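Local coordinates for protein putative phytoene/squalene synthase YisP (Bacillus subtilis subsp. subtilis, PDB 3WE9) that hydrolyses farnesyl diphosphate to farnesol and diphosphate, a reaction tied to biofilm formation, although its fold is that of a squalene/phytoene synthase, at residues R4-K7 against M8-I11; F87-A90 against Y91-T95; G186-E189 against A190-Q193; V197-A200 against F201-T204; T233-A236 against A237-H241. All blocks are in the same frame, centred on the assembly; numbering follows the deposited sequence.

Contact 1 of 5, residues R4-K7 against M8-I11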
# COMPACT_ATOMS: atom_id res chain seq x y z
N ARG A 4 7.69 -18.44 -29.57
CA ARG A 4 7.71 -18.51 -28.12
C ARG A 4 7.05 -19.81 -27.68
O ARG A 4 6.15 -20.31 -28.35
CB ARG A 4 6.95 -17.33 -27.51
CG ARG A 4 7.58 -15.97 -27.76
CD ARG A 4 6.91 -14.90 -26.89
NE ARG A 4 7.37 -13.55 -27.20
CZ ARG A 4 8.62 -13.12 -27.04
NH1 ARG A 4 9.55 -13.93 -26.56
NH2 ARG A 4 8.93 -11.87 -27.36
N SER A 5 7.51 -20.36 -26.57
CA SER A 5 6.94 -21.60 -26.05
C SER A 5 5.53 -21.29 -25.58
O SER A 5 5.23 -20.16 -25.20
CB SER A 5 7.77 -22.12 -24.88
OG SER A 5 7.66 -21.25 -23.76
N GLU A 6 4.65 -22.28 -25.62
CA GLU A 6 3.28 -22.06 -25.18
C GLU A 6 3.29 -21.58 -23.73
O GLU A 6 2.51 -20.71 -23.35
CB GLU A 6 2.46 -23.35 -25.30
CG GLU A 6 2.21 -23.79 -26.74
CD GLU A 6 1.61 -22.69 -27.60
OE1 GLU A 6 0.53 -22.16 -27.25
OE2 GLU A 6 2.22 -22.35 -28.64
N LYS A 7 4.20 -22.14 -22.94
CA LYS A 7 4.34 -21.77 -21.53
C LYS A 7 4.60 -20.26 -21.37
O LYS A 7 3.99 -19.61 -20.53
CB LYS A 7 5.47 -22.56 -20.88
CG LYS A 7 5.77 -22.15 -19.44
CD LYS A 7 6.94 -22.92 -18.85
CE LYS A 7 6.63 -24.40 -18.70
NZ LYS A 7 7.67 -25.11 -17.89
N MET A 8 5.51 -19.72 -22.17
CA MET A 8 5.82 -18.30 -22.09
C MET A 8 4.61 -17.49 -22.55
O MET A 8 4.33 -16.43 -22.01
CB MET A 8 7.04 -17.95 -22.95
CG MET A 8 7.49 -16.50 -22.85
SD MET A 8 7.82 -15.93 -21.15
CE MET A 8 8.80 -17.29 -20.52
N LYS A 9 3.91 -18.00 -23.55
CA LYS A 9 2.73 -17.32 -24.05
C LYS A 9 1.72 -17.20 -22.91
O LYS A 9 1.10 -16.16 -22.72
CB LYS A 9 2.11 -18.09 -25.22
CG LYS A 9 2.97 -18.12 -26.47
CD LYS A 9 2.27 -18.85 -27.59
CE LYS A 9 3.11 -18.88 -28.86
NZ LYS A 9 2.39 -19.60 -29.96
N GLU A 10 1.58 -18.28 -22.16
CA GLU A 10 0.65 -18.31 -21.04
C GLU A 10 1.11 -17.37 -19.93
O GLU A 10 0.28 -16.76 -19.25
CB GLU A 10 0.53 -19.73 -20.51
CG GLU A 10 0.27 -20.74 -21.60
CD GLU A 10 -0.12 -22.09 -21.07
OE1 GLU A 10 0.53 -22.57 -20.11
OE2 GLU A 10 -1.08 -22.68 -21.61
N ILE A 11 2.42 -17.26 -19.75
CA ILE A 11 2.97 -16.38 -18.74
C ILE A 11 2.67 -14.92 -19.08
O ILE A 11 2.29 -14.14 -18.21
CB ILE A 11 4.50 -16.58 -18.61
CG1 ILE A 11 4.76 -17.92 -17.92
CG2 ILE A 11 5.14 -15.42 -17.83
CD1 ILE A 11 6.21 -18.35 -17.91

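Contact 2 of 5, residues F87-A90 against Y91-T95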
# COMPACT_ATOMS: atom_id res chain seq x y z
N PHE A 87 3.50 -15.33 -11.60
CA PHE A 87 4.12 -15.13 -10.29
C PHE A 87 5.41 -15.94 -10.16
O PHE A 87 6.40 -15.45 -9.62
CB PHE A 87 3.15 -15.51 -9.17
CG PHE A 87 3.68 -15.22 -7.80
CD1 PHE A 87 4.42 -16.17 -7.11
CD2 PHE A 87 3.47 -13.97 -7.22
CE1 PHE A 87 4.94 -15.89 -5.86
CE2 PHE A 87 3.99 -13.68 -5.97
CZ PHE A 87 4.73 -14.64 -5.28
N ASP A 88 5.40 -17.18 -10.65
CA ASP A 88 6.60 -18.01 -10.58
C ASP A 88 7.67 -17.40 -11.47
O ASP A 88 8.86 -17.42 -11.14
CB ASP A 88 6.32 -19.44 -11.05
CG ASP A 88 7.60 -20.27 -11.15
OD1 ASP A 88 8.27 -20.47 -10.11
OD2 ASP A 88 7.94 -20.71 -12.26
N HIS A 89 7.26 -16.85 -12.61
CA HIS A 89 8.21 -16.24 -13.53
C HIS A 89 8.89 -15.06 -12.83
O HIS A 89 10.12 -14.93 -12.87
CB HIS A 89 7.50 -15.73 -14.79
CG HIS A 89 8.42 -15.00 -15.72
ND1 HIS A 89 9.22 -15.65 -16.63
CD2 HIS A 89 8.69 -13.68 -15.85
CE1 HIS A 89 9.95 -14.76 -17.29
NE2 HIS A 89 9.65 -13.56 -16.83
N ALA A 90 8.09 -14.20 -12.21
CA ALA A 90 8.62 -13.03 -11.51
C ALA A 90 9.55 -13.47 -10.39
O ALA A 90 10.62 -12.89 -10.18
CB ALA A 90 7.47 -12.21 -10.93
N TYR A 91 9.14 -14.51 -9.68
CA TYR A 91 9.91 -15.05 -8.57
C TYR A 91 11.30 -15.50 -9.01
O TYR A 91 12.30 -15.20 -8.36
CB TYR A 91 9.16 -16.24 -7.97
CG TYR A 91 9.69 -16.69 -6.64
CD1 TYR A 91 9.24 -16.09 -5.46
CD2 TYR A 91 10.64 -17.71 -6.55
CE1 TYR A 91 9.73 -16.50 -4.22
CE2 TYR A 91 11.13 -18.12 -5.32
CZ TYR A 91 10.67 -17.51 -4.16
OH TYR A 91 11.15 -17.92 -2.93
N ARG A 92 11.35 -16.23 -10.12
CA ARG A 92 12.61 -16.74 -10.65
C ARG A 92 13.45 -15.67 -11.34
O ARG A 92 14.68 -15.73 -11.34
CB ARG A 92 12.32 -17.88 -11.64
CG ARG A 92 11.80 -19.15 -10.99
CD ARG A 92 11.28 -20.11 -12.05
NE ARG A 92 12.08 -19.99 -13.26
CZ ARG A 92 11.60 -19.57 -14.43
NH1 ARG A 92 10.32 -19.24 -14.56
NH2 ARG A 92 12.42 -19.46 -15.46
N THR A 93 12.78 -14.69 -11.93
CA THR A 93 13.47 -13.63 -12.64
C THR A 93 14.17 -12.64 -11.71
O THR A 93 15.29 -12.20 -12.00
CB THR A 93 12.48 -12.85 -13.54
OG1 THR A 93 11.84 -13.76 -14.43
CG2 THR A 93 13.21 -11.77 -14.33
N PHE A 94 13.52 -12.30 -10.60
CA PHE A 94 14.07 -11.33 -9.66
C PHE A 94 14.57 -11.90 -8.33
O PHE A 94 14.92 -11.15 -7.42
CB PHE A 94 13.04 -10.23 -9.41
CG PHE A 94 12.80 -9.36 -10.61
CD1 PHE A 94 13.69 -8.33 -10.91
CD2 PHE A 94 11.74 -9.62 -11.47
CE1 PHE A 94 13.52 -7.56 -12.06
CE2 PHE A 94 11.56 -8.86 -12.63
CZ PHE A 94 12.45 -7.83 -12.93
N THR A 95 14.61 -13.23 -8.24
CA THR A 95 15.06 -13.91 -7.03
C THR A 95 14.35 -13.33 -5.81
O THR A 95 14.98 -12.84 -4.87
CB THR A 95 16.59 -13.76 -6.87
OG1 THR A 95 17.24 -14.18 -8.07
CG2 THR A 95 17.08 -14.62 -5.71

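Contact 3 of 5, residues G186-E189 against A190-Q193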
# COMPACT_ATOMS: atom_id res chain seq x y z
N GLY A 186 -10.77 11.45 23.70
CA GLY A 186 -12.17 11.44 24.08
C GLY A 186 -13.16 11.04 22.99
O GLY A 186 -14.32 11.45 23.03
N TYR A 187 -12.71 10.26 22.01
CA TYR A 187 -13.59 9.80 20.94
C TYR A 187 -14.20 8.50 21.44
O TYR A 187 -13.49 7.54 21.72
CB TYR A 187 -12.81 9.56 19.65
CG TYR A 187 -13.70 9.34 18.44
CD1 TYR A 187 -14.64 10.31 18.06
CD2 TYR A 187 -13.62 8.17 17.68
CE1 TYR A 187 -15.47 10.11 16.96
CE2 TYR A 187 -14.44 7.96 16.58
CZ TYR A 187 -15.37 8.94 16.23
OH TYR A 187 -16.21 8.73 15.15
N THR A 188 -15.53 8.47 21.54
CA THR A 188 -16.23 7.31 22.07
C THR A 188 -16.61 6.20 21.10
O THR A 188 -16.71 6.42 19.90
CB THR A 188 -17.52 7.76 22.77
OG1 THR A 188 -18.42 8.29 21.79
CG2 THR A 188 -17.21 8.84 23.79
N GLU A 189 -16.83 5.00 21.64
CA GLU A 189 -17.26 3.87 20.84
C GLU A 189 -18.57 4.25 20.17
O GLU A 189 -18.83 3.90 19.02
CB GLU A 189 -17.50 2.63 21.71
CG GLU A 189 -16.24 1.92 22.20
CD GLU A 189 -15.56 1.11 21.12
OE1 GLU A 189 -16.12 1.01 20.00
OE2 GLU A 189 -14.47 0.56 21.38
N ALA A 190 -19.41 4.99 20.89
CA ALA A 190 -20.70 5.43 20.36
C ALA A 190 -20.49 6.38 19.19
O ALA A 190 -21.19 6.29 18.18
CB ALA A 190 -21.52 6.12 21.46
N ASP A 191 -19.55 7.31 19.33
CA ASP A 191 -19.24 8.27 18.26
C ASP A 191 -18.85 7.46 17.02
O ASP A 191 -19.39 7.65 15.93
CB ASP A 191 -18.03 9.16 18.60
CG ASP A 191 -18.31 10.20 19.67
OD1 ASP A 191 -19.46 10.66 19.80
OD2 ASP A 191 -17.34 10.59 20.37
N LEU A 192 -17.90 6.55 17.21
CA LEU A 192 -17.39 5.71 16.13
C LEU A 192 -18.48 4.91 15.42
O LEU A 192 -18.54 4.88 14.19
CB LEU A 192 -16.33 4.74 16.68
CG LEU A 192 -15.74 3.72 15.70
CD1 LEU A 192 -15.06 4.45 14.54
CD2 LEU A 192 -14.75 2.83 16.42
N GLN A 193 -19.35 4.27 16.19
CA GLN A 193 -20.41 3.47 15.60
C GLN A 193 -21.33 4.34 14.74
O GLN A 193 -21.81 3.89 13.70
CB GLN A 193 -21.22 2.76 16.68
CG GLN A 193 -22.26 1.78 16.12
CD GLN A 193 -22.85 0.88 17.19
OE1 GLN A 193 -22.14 0.10 17.83
NE2 GLN A 193 -24.16 0.97 17.39
O HOH W 1 -16.61 12.64 21.89

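Contact 4 of 5, residues V197-A200 against F201-T204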
# COMPACT_ATOMS: atom_id res chain seq x y z
N VAL A 197 -17.99 12.64 12.94
CA VAL A 197 -16.74 13.34 12.66
C VAL A 197 -16.71 14.62 13.48
O VAL A 197 -17.26 15.65 13.07
CB VAL A 197 -16.61 13.70 11.17
CG1 VAL A 197 -15.31 14.49 10.94
CG2 VAL A 197 -16.62 12.44 10.32
N ASN A 198 -16.10 14.54 14.65
CA ASN A 198 -15.99 15.69 15.52
C ASN A 198 -14.51 15.95 15.76
O ASN A 198 -13.66 15.27 15.17
CB ASN A 198 -16.71 15.44 16.86
CG ASN A 198 -16.33 14.11 17.49
OD1 ASN A 198 -15.25 13.58 17.25
ND2 ASN A 198 -17.22 13.58 18.33
N LYS A 199 -14.20 16.93 16.60
CA LYS A 199 -12.81 17.26 16.91
C LYS A 199 -12.05 16.06 17.46
O LYS A 199 -10.90 15.83 17.11
CB LYS A 199 -12.76 18.42 17.92
CG LYS A 199 -11.35 18.83 18.31
CD LYS A 199 -10.53 19.27 17.10
CE LYS A 199 -9.14 19.75 17.51
NZ LYS A 199 -8.31 20.14 16.35
N ALA A 200 -12.70 15.30 18.34
CA ALA A 200 -12.09 14.11 18.94
C ALA A 200 -11.69 13.13 17.84
O ALA A 200 -10.64 12.48 17.92
CB ALA A 200 -13.07 13.46 19.90
N PHE A 201 -12.53 13.01 16.81
CA PHE A 201 -12.20 12.10 15.72
C PHE A 201 -11.05 12.59 14.86
O PHE A 201 -10.15 11.82 14.52
CB PHE A 201 -13.40 11.86 14.80
CG PHE A 201 -13.04 11.04 13.58
CD1 PHE A 201 -12.63 9.72 13.72
CD2 PHE A 201 -13.05 11.61 12.31
CE1 PHE A 201 -12.21 8.97 12.61
CE2 PHE A 201 -12.64 10.87 11.20
CZ PHE A 201 -12.22 9.55 11.35
N THR A 202 -11.07 13.88 14.50
CA THR A 202 -10.01 14.41 13.66
C THR A 202 -8.66 14.35 14.37
O THR A 202 -7.63 14.13 13.74
CB THR A 202 -10.32 15.86 13.18
OG1 THR A 202 -10.52 16.71 14.32
CG2 THR A 202 -11.57 15.87 12.31
N MET A 203 -8.67 14.54 15.69
CA MET A 203 -7.43 14.44 16.46
C MET A 203 -6.92 13.01 16.44
O MET A 203 -5.71 12.77 16.33
CB MET A 203 -7.66 14.89 17.91
CG MET A 203 -7.81 16.39 18.05
SD MET A 203 -8.11 16.87 19.75
CE MET A 203 -6.42 17.01 20.35
N THR A 204 -7.84 12.05 16.53
CA THR A 204 -7.51 10.63 16.49
C THR A 204 -6.92 10.30 15.12
O THR A 204 -5.87 9.68 15.00
CB THR A 204 -8.76 9.77 16.73
OG1 THR A 204 -9.27 10.01 18.05
CG2 THR A 204 -8.43 8.27 16.56
O HOH W 2 -7.76 17.72 14.53

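Contact 5 of 5, residues T233-A236 against A237-H241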
# COMPACT_ATOMS: atom_id res chain seq x y z
N THR A 233 9.04 5.77 -9.84
CA THR A 233 7.99 4.93 -9.29
C THR A 233 7.85 5.18 -7.79
O THR A 233 6.74 5.29 -7.27
CB THR A 233 8.27 3.44 -9.56
OG1 THR A 233 8.01 3.15 -10.94
CG2 THR A 233 7.38 2.54 -8.69
N VAL A 234 8.97 5.26 -7.08
CA VAL A 234 8.94 5.51 -5.64
C VAL A 234 8.45 6.93 -5.37
O VAL A 234 7.62 7.15 -4.49
CB VAL A 234 10.33 5.32 -4.99
CG1 VAL A 234 10.28 5.70 -3.52
CG2 VAL A 234 10.78 3.86 -5.14
N LYS A 235 8.97 7.88 -6.13
CA LYS A 235 8.59 9.29 -5.99
C LYS A 235 7.08 9.44 -6.24
O LYS A 235 6.39 10.15 -5.51
CB LYS A 235 9.37 10.14 -6.99
CG LYS A 235 9.15 11.64 -6.87
CD LYS A 235 10.01 12.40 -7.88
CE LYS A 235 9.85 13.91 -7.74
NZ LYS A 235 10.69 14.66 -8.72
N ALA A 236 6.58 8.77 -7.27
CA ALA A 236 5.16 8.84 -7.59
C ALA A 236 4.33 8.30 -6.42
O ALA A 236 3.36 8.92 -5.99
CB ALA A 236 4.87 8.03 -8.85
N ALA A 237 4.73 7.14 -5.91
CA ALA A 237 4.02 6.52 -4.79
C ALA A 237 3.97 7.47 -3.59
O ALA A 237 2.94 7.62 -2.94
CB ALA A 237 4.70 5.21 -4.39
N LEU A 238 5.11 8.10 -3.30
CA LEU A 238 5.21 9.04 -2.20
C LEU A 238 4.26 10.23 -2.39
O LEU A 238 3.47 10.55 -1.51
CB LEU A 238 6.65 9.55 -2.07
CG LEU A 238 7.65 8.54 -1.50
CD1 LEU A 238 9.06 9.10 -1.59
CD2 LEU A 238 7.28 8.23 -0.05
N HIS A 239 4.35 10.87 -3.56
CA HIS A 239 3.51 12.03 -3.86
C HIS A 239 2.02 11.71 -3.85
O HIS A 239 1.22 12.48 -3.33
CB HIS A 239 3.88 12.59 -5.24
CG HIS A 239 5.08 13.49 -5.23
ND1 HIS A 239 6.28 13.12 -4.66
CD2 HIS A 239 5.26 14.74 -5.71
CE1 HIS A 239 7.15 14.10 -4.79
NE2 HIS A 239 6.55 15.10 -5.43
N LEU A 240 1.66 10.57 -4.43
CA LEU A 240 0.26 10.16 -4.50
C LEU A 240 -0.39 9.92 -3.14
O LEU A 240 -1.51 10.35 -2.91
CB LEU A 240 0.12 8.89 -5.36
CG LEU A 240 0.41 9.07 -6.85
CD1 LEU A 240 0.44 7.71 -7.55
CD2 LEU A 240 -0.66 9.97 -7.47
N HIS A 241 0.33 9.24 -2.25
CA HIS A 241 -0.23 8.94 -0.94
C HIS A 241 -0.23 10.13 -0.00
O HIS A 241 -1.08 10.23 0.88
CB HIS A 241 0.48 7.71 -0.37
CG HIS A 241 0.19 6.47 -1.15
ND1 HIS A 241 -1.00 5.79 -1.04
CD2 HIS A 241 0.86 5.89 -2.18
CE1 HIS A 241 -1.05 4.84 -1.96
NE2 HIS A 241 0.06 4.88 -2.67

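Contact 1 of 5, residues R4-K7 against M8-I11
Ser5 and Lys9 are joined by the first backbone bond of helix 6-25. Lys9 N donates to Ser5 O at 3.0 Å, and the donor lies in the carbonyl plane. Two residues further on, Ile11 N gives to Lys7 O at 2.9 Å. Ser5 is the N-cap. Its side chain caps the first turn, Ser5 OG accepting from Met8 N at 3.1 Å. OG is tucked between the backbone N and the carbonyl carbon (chi1 67°), which turns it to the N-H of Met8 in the first turn. Met8 CB also comes to 3.5 Å from Ser5 OG.

On another side of the turn, Glu6 and Lys9 make a salt bridge, with Lys9 NZ 3.1 Å from Glu6 OE2. The ammonium reaches the syn side of the carboxylate, 25° out of its plane. The extended lysine chain crosses the glutamate at a slant, and Lys9 CE also comes 3.4 Å from Arg4 O. Lys7 and Ile11 lie alongside each other, pointing the same way, and touch through Lys7 CG and Ile11 CD1.

Glu10 turns its carboxylate toward Lys85 of helix 84-94 in a long, weak ion pair. With an alanine here, Lys85 would probably be left without this distant counter-charge.

Most of the contact is at the surface, close to the start of the chain. Ile11 is the buried exception. It packs on Lys85 and His89, where helix 6-25 leans on helix 84-94.

Contact 2 of 5, residues F87-A90 against Y91-T95
The His89 ring has Thr93 OG1 over one face, shifted toward the rim. The Arg92 guanidinium is met at its edge by Asp88 OD2. The Phe94 ring has Ala90 O near its plane, at an edge. Phe87 and Tyr91 touch at a slant, with Phe87 CE1 4.3 Å from Tyr91 CD1. All of these pairs lie one turn apart on helix 84-94, part of the all-helical squalene/phytoene synthase fold.

Asp88 and Arg92 form a long salt bridge. Asp88 OD2 is 3.6 Å from Arg92 NH1, with the carboxylate and guanidinium planes 32° apart. The aliphatic part of the arginine is closer, and Asp88 OD2 is 3.4 Å from Arg92 CD. The arginine chain bends at chi3, which brings the guanidinium back over the turn toward His89. Both residues of this pair are exposed, on the outer side of the helix.

The other flank faces the protein. Phe87 meets Phe101 edge-to-face and also touches Phe50. His89 and Ala90 rest against Tyr15 of helix 6-25, and Phe94 packs on helix 38-54, where it touches Lys39, Gln40 and Ala43.

Among the backbone bonds, Phe94 N donates to Ala90 O at 3.0 Å. One carbonyl carries more than its usual share. His89 O accepts from Thr93 N at 2.8 Å and also from Thr93 OG1 at 2.6 Å, the hydroxyl standing 44° above the carbonyl plane.

Contact 3 of 5, residues G186-E189 against A190-Q193
Thr188 and Asp191 form a capping box at the start of helix 189-194. Two bonds close it. Thr188 N donates to Asp191 OD2 at 3.0 Å, nearly straight, with the N-H reaching the carboxylate oxygen from above its plane. In return Asp191 N donates to Thr188 OG1 at 2.9 Å, although the hydroxyl oxygen is less surely placed. Behind the box the first helical bonds begin, with Leu192 N held by Thr188 O at 2.9 Å.

A water extends the cap backwards. It donates to Asp191 OD2 at 2.7 Å and to Gly186 O at 2.8 Å. OD2 thus takes one bond from the backbone and one from the water, which probably limits the rotation of the carboxylate.

The Tyr187 side chain crosses that of Asp191 at a slant, ring and carboxylate planes 33° apart. The Tyr187 and Leu192 side chains cross at about a right angle, with Tyr187 CE2 3.7 Å from Leu192 CB. The tyrosine hydroxyl is bonded to Thr196 O. The buried ring also packs against Phe201 and Met182, so it lies between this short helix and its neighbours. Glu189 turns the other way and forms a salt bridge with Arg179.

Gly186 has positive phi (78°) and is the C-prime residue of a Schellman motif that ends helix 179-185. The whole segment is therefore a tight helix-to-helix turn: a Schellman motif stops one helix and a capping box starts the next.

Contact 4 of 5, residues V197-A200 against F201-T204
Ala200 O is gripped twice by Thr204. Thr204 OG1 donates to Ala200 O at 2.8 Å and Thr204 N at 3.2 Å, from opposite faces of the carbonyl plane. Lys199 O is shared too. Met203 N reaches Lys199 O at 2.9 Å and Thr202 OG1 at 3.0 Å, here both from the same face.

Asn198 is the N-cap of helix 199-221. Asn198 OD1 accepts from Phe201 N at 2.8 Å. The donor N lies nearly in line with the side-chain C=O, though the N-H is bent (146°). A chi1 near 49° swings the amide in over the first turn.

Lys199 runs forward along the helix. A bend at chi2 carries its chain across Met203 at a slant, where Lys199 CE is 3.7 Å from Met203 CG. A water then joins the lysine to Thr202, three residues on, accepting from Lys199 NZ and donating to Thr202 OG1 at 2.9 Å.

The apolar side is separate. Val197 CG1 touches the Phe201 ring at CD2, 3.9 Å away. Both residues also pack on Phe256, and Thr204 on Val181 and Phe185 of helix 179-185.

Hydroxyls and an amide thus do much of the polar work at this helix start. Two threonines spend their protons on carbonyls of the helix itself, so the buried Thr204 hydroxyl has an acceptor for its proton within the helix.

Contact 5 of 5, residues T233-A236 against A237-H241
Backbone bonds hold Thr233-Ala236 to Ala237-Leu240 in the middle of helix 228-250. Ala237 N donates to Thr233 O at 3.1 Å, Leu238 N to Val234 O at 2.9 Å and Leu240 N to Ala236 O at 2.8 Å. His239 N completes the run, giving to Lys235 O almost straight (173°).

One side chain adds a polar contact. His239 ND1 also points to Lys235 O, at 3.1 Å, but the angle at hydrogen is only 120° and the bond is weak. The ring reaches this carbonyl because CG lies beside its own backbone N (chi1 -81°), which folds the imidazole back over the preceding turn.

Apolar contacts run on two sides. Lys235 is fully extended and lies alongside His239, with Lys235 CG 3.8 Å from His239 CE1. Replacing His239 by an alanine would probably take away the weak second bond to Lys235 O and the ring beside the lysine methylenes. Val234 and Leu238 also point the same way and touch, CG1 of Val234 being 4.1 Å from CD1 of Leu238. Both pack on Cys219 of helix 199-221.

Other faces are buried as well. Ala236 and Leu240 meet helices 27-33 and 264-271, while Thr233 OG1 bonds to Ala32 O. A triethylene glycol, probably from the crystallisation liquor, lies about 4 Å from the Ala237 side chain.

The chemistry is that of a central helix: mostly small or branched apolar groups pack inward, and the lysine and histidine share the more polar flank.

The five contacts follow one another along the chain, and all are local, within helices or at their ends. Contacts 1 and 2 have centres 15 Å apart and touch where Ile11 and Met8 meet His89. Contacts 3 and 4, with centres 10 Å apart, lie on the opposite side of the chain's centre. There Tyr187, in the turn before helix 189-194, packs on the start of helix 199-221. Contact 1 is about 55 Å from contact 3, centre to centre. Contact 5, on helix 228-250, is the most central and touches none of the others. Four contacts thus lie at helix ends or surface turns, and contact 5 in a buried helix of the monomer's all-helical synthase fold.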